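Local coordinates for hypothetical membrane protein (Corynebacterium glutamicum, PDB 6JSB) that binds heme through the HtaA-family domain modelled here and probably hands it on within the heme-uptake machinery of Corynebacteria, at residues A[27-31]-A[77-81]; A[161-165]-A[180-186]. One frame throughout, in Å; residues are numbered along the deposited sequence. Where two conformers were deposited one is given.

Interaction 1 (A[27-31]-A[77-81]); sequences PIANG and WTGHN. With HEM (protoporphyrin IX containing Fe), chain C.
Ala29 and His80 meet at the wall of the heme pocket of this HtaA domain, where the short helical turn 27-30 lies against the end of strand 68-81. The backbone tie is nearly straight: His80 N gives its hydrogen to Ala29 O at 2.8 Å (171° at the hydrogen). Next to it the amide of Asn30 is fully used. Its ND2 donates to Thr78 O at 3.0 Å, on a lone pair and in the planes of both groups, and also to Leu24 O of helix 18-24. Asn30 OD1 accepts from Gly38 N and lies 2.9 Å from a water that in turn accepts from Asn81 N, which fixes the amide's rotation from both ends. Gly79, without a side chain, lets this amide close in, with Asn30 ND2 only 3.6 Å from Gly79 CA.

The His80 ring is sandwiched. Ala29 CA sits over one face in a CH-pi contact, 3.7 Å from the ring centroid and displaced toward the rim, while C3B of the heme lies over the centre of the opposite face. With CG anti to its carbonyl carbon (chi1 -61°), the imidazole swings from the strand into the space between helix and porphyrin. Both ring nitrogens are engaged: ND1 with Tyr34 OH and NE2 with Tyr23 OH, the hydroxyl of the axial ligand of the iron. His80 is thus a second-shell residue, well placed to hold Tyr23 in position, and it may tune that oxygen's electron density. Ile28 adds an apolar border along the porphyrin: its CG2 packs near the CMA methyl, and its CD1 is 3.6 Å from CBA of a heme propionate.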
loop_
_atom_site.group_PDB
_atom_site.type_symbol
_atom_site.label_atom_id
_atom_site.label_comp_id
_atom_site.label_asym_id
_atom_site.label_seq_id
_atom_site.Cartn_x
_atom_site.Cartn_y
_atom_site.Cartn_z
ATOM N N PRO A 27 -18.931 10.369 -0.218
ATOM C CA PRO A 27 -19.771 11.082 -1.207
ATOM C C PRO A 27 -19.028 12.063 -2.084
ATOM O O PRO A 27 -19.587 12.492 -3.114
ATOM C CB PRO A 27 -20.817 11.820 -0.317
ATOM C CG PRO A 27 -20.072 12.048 1.002
ATOM C CD PRO A 27 -19.282 10.723 1.173
ATOM N N ILE A 28 -17.769 12.405 -1.764
ATOM C CA ILE A 28 -17.046 13.318 -2.635
ATOM C C ILE A 28 -16.522 12.559 -3.845
ATOM O O ILE A 28 -16.714 12.983 -4.990
ATOM C CB ILE A 28 -15.904 14.012 -1.857
ATOM C CG1 ILE A 28 -16.475 14.816 -0.679
ATOM C CG2 ILE A 28 -15.048 14.891 -2.802
ATOM C CD1 ILE A 28 -15.416 15.261 0.309
ATOM N N ALA A 29 -15.835 11.413 -3.605
ATOM C CA ALA A 29 -15.277 10.639 -4.724
ATOM C C ALA A 29 -16.308 9.700 -5.362
ATOM O O ALA A 29 -16.121 9.275 -6.496
ATOM C CB ALA A 29 -14.053 9.808 -4.258
ATOM N N ASN A 30 -17.344 9.304 -4.629
ATOM C CA ASN A 30 -18.233 8.253 -5.127
ATOM C C ASN A 30 -19.651 8.525 -4.632
ATOM O O ASN A 30 -20.315 7.638 -4.112
ATOM C CB ASN A 30 -17.739 6.871 -4.696
ATOM C CG ASN A 30 -16.727 6.288 -5.676
ATOM O OD1 ASN A 30 -17.017 6.144 -6.868
ATOM N ND2 ASN A 30 -15.512 5.923 -5.163
ATOM N N GLY A 31 -20.113 9.767 -4.800
ATOM C CA GLY A 31 -21.492 10.153 -4.440
ATOM C C GLY A 31 -22.337 10.622 -5.609
ATOM O O GLY A 31 -22.160 10.172 -6.751
ATOM N N TRP A 77 -8.092 1.340 -5.846
ATOM C CA TRP A 77 -9.112 2.333 -5.494
ATOM C C TRP A 77 -9.592 3.047 -6.760
ATOM O O TRP A 77 -8.766 3.436 -7.607
ATOM C CB TRP A 77 -8.540 3.422 -4.598
ATOM C CG TRP A 77 -8.025 3.023 -3.235
ATOM C CD1 TRP A 77 -8.654 3.281 -2.031
ATOM C CD2 TRP A 77 -6.739 2.462 -2.910
ATOM N NE1 TRP A 77 -7.856 2.864 -0.987
ATOM C CE2 TRP A 77 -6.683 2.332 -1.507
ATOM C CE3 TRP A 77 -5.641 2.006 -3.691
ATOM C CZ2 TRP A 77 -5.544 1.822 -0.842
ATOM C CZ3 TRP A 77 -4.530 1.500 -3.053
ATOM C CH2 TRP A 77 -4.488 1.390 -1.628
ATOM N N THR A 78 -10.901 3.288 -6.864
ATOM C CA THR A 78 -11.424 3.990 -8.038
ATOM C C THR A 78 -12.494 4.979 -7.584
ATOM O O THR A 78 -13.382 4.633 -6.800
ATOM C CB THR A 78 -12.058 3.013 -9.059
ATOM O OG1 THR A 78 -12.807 1.997 -8.400
ATOM C CG2 THR A 78 -10.941 2.289 -9.872
ATOM N N GLY A 79 -12.421 6.198 -8.106
ATOM C CA GLY A 79 -13.459 7.194 -7.859
ATOM C C GLY A 79 -13.471 8.302 -8.909
ATOM O O GLY A 79 -12.705 8.298 -9.878
ATOM N N HIS A 80 -14.415 9.237 -8.754
ATOM C CA HIS A 80 -14.539 10.373 -9.671
ATOM C C HIS A 80 -14.695 9.908 -11.123
ATOM O O HIS A 80 -14.004 10.367 -12.016
ATOM C CB HIS A 80 -13.338 11.361 -9.546
ATOM C CG HIS A 80 -13.207 11.956 -8.173
ATOM N ND1 HIS A 80 -13.998 13.004 -7.735
ATOM C CD2 HIS A 80 -12.345 11.666 -7.156
ATOM C CE1 HIS A 80 -13.652 13.295 -6.479
ATOM N NE2 HIS A 80 -12.653 12.502 -6.115
ATOM N N ASN A 81 -15.705 9.090 -11.362
ATOM C CA ASN A 81 -15.913 8.581 -12.709
ATOM C C ASN A 81 -16.470 9.647 -13.647
ATOM O O ASN A 81 -17.575 10.156 -13.454
ATOM C CB ASN A 81 -16.849 7.379 -12.719
ATOM C CG ASN A 81 -16.691 6.600 -14.011
ATOM O OD1 ASN A 81 -17.025 7.124 -15.088
ATOM N ND2 ASN A 81 -16.122 5.410 -13.942
HETATM C CHA HEM C . -9.084 14.884 -1.304
HETATM C CHB HEM C . -11.964 16.148 -4.993
HETATM C CHC HEM C . -9.028 13.664 -8.011
HETATM C CHD HEM C . -6.332 12.125 -4.221
HETATM C C1A HEM C . -10.058 15.494 -2.071
HETATM C C2A HEM C . -10.983 16.482 -1.548
HETATM C C3A HEM C . -11.813 16.850 -2.552
HETATM C C4A HEM C . -11.400 16.090 -3.732
HETATM C CMA HEM C . -12.984 17.878 -2.497
HETATM C CAA HEM C . -10.963 16.992 -0.092
HETATM C CBA HEM C . -11.949 16.192 0.747
HETATM C CGA HEM C . -11.680 16.448 2.213
HETATM O O1A HEM C . -12.484 15.957 3.053
HETATM O O2A HEM C . -10.650 17.129 2.522
HETATM C C1B HEM C . -11.424 15.582 -6.114
HETATM C C2B HEM C . -11.971 15.709 -7.465
HETATM C C3B HEM C . -11.164 15.034 -8.304
HETATM C C4B HEM C . -10.085 14.419 -7.520
HETATM C CMB HEM C . -13.241 16.553 -7.769
HETATM C CAB HEM C . -11.273 14.840 -9.845
HETATM C CBB HEM C . -12.431 14.999 -10.493
HETATM C C1C HEM C . -8.043 13.015 -7.258
HETATM C C2C HEM C . -7.013 12.153 -7.786
HETATM C C3C HEM C . -6.285 11.679 -6.747
HETATM C C4C HEM C . -6.801 12.293 -5.527
HETATM C CMC HEM C . -6.865 11.734 -9.272
HETATM C CAC HEM C . -5.147 10.690 -6.929
HETATM C CBC HEM C . -4.909 9.816 -5.961
HETATM C C1D HEM C . -6.853 12.762 -3.115
HETATM C C2D HEM C . -6.323 12.638 -1.777
HETATM C C3D HEM C . -7.068 13.394 -0.943
HETATM C C4D HEM C . -8.122 14.011 -1.733
HETATM C CMD HEM C . -5.060 11.813 -1.446
HETATM C CAD HEM C . -6.848 13.552 0.593
HETATM C CBD HEM C . -7.808 12.545 1.279
HETATM C CGD HEM C . -7.575 12.654 2.784
HETATM O O1D HEM C . -8.032 13.698 3.363
HETATM O O2D HEM C . -6.921 11.705 3.342
HETATM N NA HEM C . -10.312 15.272 -3.441
HETATM N NB HEM C . -10.317 14.764 -6.193
HETATM N NC HEM C . -7.865 13.095 -5.874
HETATM N ND HEM C . -7.948 13.579 -3.031
HETATM FE FE HEM C . -9.199 13.927 -4.662
HETATM O O HOH W 1 -17.257 7.631 -9.352
#

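Interaction 2 (A[161-165]-A[180-186]); sequences GQTKL and GEALAPI
Gly180 and Leu165 meet through a backbone bond within the domain's curled antiparallel sheet, where the irregular lead-in to strand 186-198 runs back alongside the end of strand 156-165, which also pairs with 139-146. Gly180 N bonds to Leu165 O at 2.8 Å, and the positive phi of Gly180 (87°) suits a glycine. Glu181 then accepts Leu165 N with its carbonyl, while its carboxylate turns off to a salt bridge with Arg17. Ala182, in a lone bridge with Lys164, brings its CA to 3.3 Å from Thr163 O, a CA-H...O contact. Leu183 N donates to that same oxygen from above the carbonyl plane, and its CD1 meets Leu165 CD1 at 3.8 Å. Between Leu183 and Ala184 the backbones part: a water takes the hydrogen of Thr163 N and gives one to Leu183 O. Ala184 O instead receives the Thr163 hydroxyl, which chi1 of 54° places between backbone N and carbonyl carbon. Pro185 lays its CB 3.5 Å from Gly161 O. At Ile186 regular antiparallel pairing begins, a hydrogen-bonded pair with Gly161: Ile186 N reaches Gly161 O at 2.9 Å, and Gly161 N donates to Ile186 O at 2.8 Å.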
loop_
_atom_site.group_PDB
_atom_site.type_symbol
_atom_site.label_atom_id
_atom_site.label_comp_id
_atom_site.label_asym_id
_atom_site.label_seq_id
_atom_site.Cartn_x
_atom_site.Cartn_y
_atom_site.Cartn_z
ATOM N N GLY A 161 5.770 0.633 12.708
ATOM C CA GLY A 161 6.472 1.826 12.223
ATOM C C GLY A 161 5.550 2.936 11.752
ATOM O O GLY A 161 4.459 2.677 11.194
ATOM N N GLN A 162 5.936 4.189 12.063
ATOM C CA GLN A 162 5.255 5.367 11.518
ATOM C C GLN A 162 5.767 5.559 10.098
ATOM O O GLN A 162 6.956 5.327 9.836
ATOM C CB GLN A 162 5.533 6.646 12.345
ATOM C CG GLN A 162 4.739 6.726 13.676
ATOM C CD GLN A 162 5.047 7.965 14.494
ATOM O OE1 GLN A 162 4.584 9.080 14.176
ATOM N NE2 GLN A 162 5.846 7.793 15.544
ATOM N N THR A 163 4.892 6.023 9.197
ATOM C CA THR A 163 5.232 6.216 7.783
ATOM C C THR A 163 5.026 7.672 7.396
ATOM O O THR A 163 4.111 8.334 7.896
ATOM C CB THR A 163 4.348 5.370 6.883
ATOM O OG1 THR A 163 2.972 5.672 7.197
ATOM C CG2 THR A 163 4.545 3.838 7.210
ATOM N N LYS A 164 5.892 8.155 6.485
ATOM C CA LYS A 164 5.791 9.512 5.943
ATOM C C LYS A 164 5.995 9.464 4.431
ATOM O O LYS A 164 6.929 8.842 3.961
ATOM C CB LYS A 164 6.834 10.442 6.584
ATOM C CG LYS A 164 6.423 10.774 8.082
ATOM C CD LYS A 164 7.441 11.731 8.686
ATOM C CE LYS A 164 6.971 12.288 10.062
ATOM N NZ LYS A 164 6.277 11.268 10.899
ATOM N N LEU A 165 5.130 10.151 3.702
ATOM C CA LEU A 165 5.143 10.143 2.239
ATOM C C LEU A 165 6.440 10.745 1.716
ATOM O O LEU A 165 6.902 11.794 2.185
ATOM C CB LEU A 165 3.962 10.990 1.749
ATOM C CG LEU A 165 3.596 10.881 0.266
ATOM C CD1 LEU A 165 2.991 9.466 0.014
ATOM C CD2 LEU A 165 2.535 12.005 0.009
ATOM N N GLY A 180 6.383 14.396 3.193
ATOM C CA GLY A 180 6.463 14.232 4.643
ATOM C C GLY A 180 5.116 13.951 5.311
ATOM O O GLY A 180 5.096 13.712 6.523
ATOM N N GLU A 181 4.020 13.933 4.555
ATOM C CA GLU A 181 2.704 13.690 5.183
ATOM C C GLU A 181 2.666 12.312 5.836
ATOM O O GLU A 181 3.060 11.301 5.236
ATOM C CB GLU A 181 1.641 13.770 4.092
ATOM C CG GLU A 181 0.196 13.504 4.667
ATOM C CD GLU A 181 -0.423 14.741 5.320
ATOM O OE1 GLU A 181 0.186 15.861 5.318
ATOM O OE2 GLU A 181 -1.555 14.588 5.891
ATOM N N ALA A 182 2.107 12.240 7.062
ATOM C CA ALA A 182 2.026 10.937 7.701
ATOM C C ALA A 182 1.036 10.058 6.956
ATOM O O ALA A 182 -0.011 10.526 6.518
ATOM C CB ALA A 182 1.579 11.141 9.148
ATOM N N LEU A 183 1.381 8.798 6.775
ATOM C CA LEU A 183 0.418 7.828 6.246
ATOM C C LEU A 183 0.031 6.885 7.391
ATOM O O LEU A 183 0.369 7.093 8.573
ATOM C CB LEU A 183 1.000 7.060 5.066
ATOM C CG LEU A 183 1.423 7.982 3.891
ATOM C CD1 LEU A 183 2.004 7.063 2.831
ATOM C CD2 LEU A 183 0.234 8.815 3.337
ATOM N N ALA A 184 -0.727 5.858 7.045
ATOM C CA ALA A 184 -1.098 4.914 8.107
ATOM C C ALA A 184 0.142 4.193 8.632
ATOM O O ALA A 184 1.060 3.891 7.887
ATOM C CB ALA A 184 -2.066 3.834 7.553
ATOM N N PRO A 185 0.176 3.852 9.907
ATOM C CA PRO A 185 1.323 3.091 10.430
ATOM C C PRO A 185 1.286 1.662 9.901
ATOM O O PRO A 185 0.222 1.144 9.521
ATOM C CB PRO A 185 1.085 3.111 11.943
ATOM C CG PRO A 185 -0.402 3.160 12.029
ATOM C CD PRO A 185 -0.819 4.100 10.934
ATOM N N ILE A 186 2.470 1.011 9.839
ATOM C CA ILE A 186 2.558 -0.368 9.335
ATOM C C ILE A 186 3.001 -1.267 10.491
ATOM O O ILE A 186 3.937 -0.937 11.214
ATOM C CB ILE A 186 3.494 -0.483 8.109
ATOM C CG1 ILE A 186 3.627 -1.935 7.625
ATOM C CG2 ILE A 186 4.956 0.090 8.387
ATOM C CD1 ILE A 186 3.966 -2.004 6.079
HETATM O O HOH W 2 2.278 6.397 10.429
#

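In the fold
Both interactions reach the same antiparallel sheet, though their centres lie about 24 Å apart and their nearest atoms about 9 Å. Interaction 1 is the more buried, far from the chain's centre at the heme end; it fixes a helix to a strand end with few bonds, one from the backbone and one from an asparagine amide, while His80 and Ile28 face the cofactor. Interaction 2, nearer the middle and partly exposed, joins a strand to the loop leading into the next strand almost wholly through main-chain bonds, with a threonine hydroxyl and a water filling in where pairing lapses. It too borders the heme site indirectly: Leu165 touches Tyr177, which hydrogen-bonds the heme.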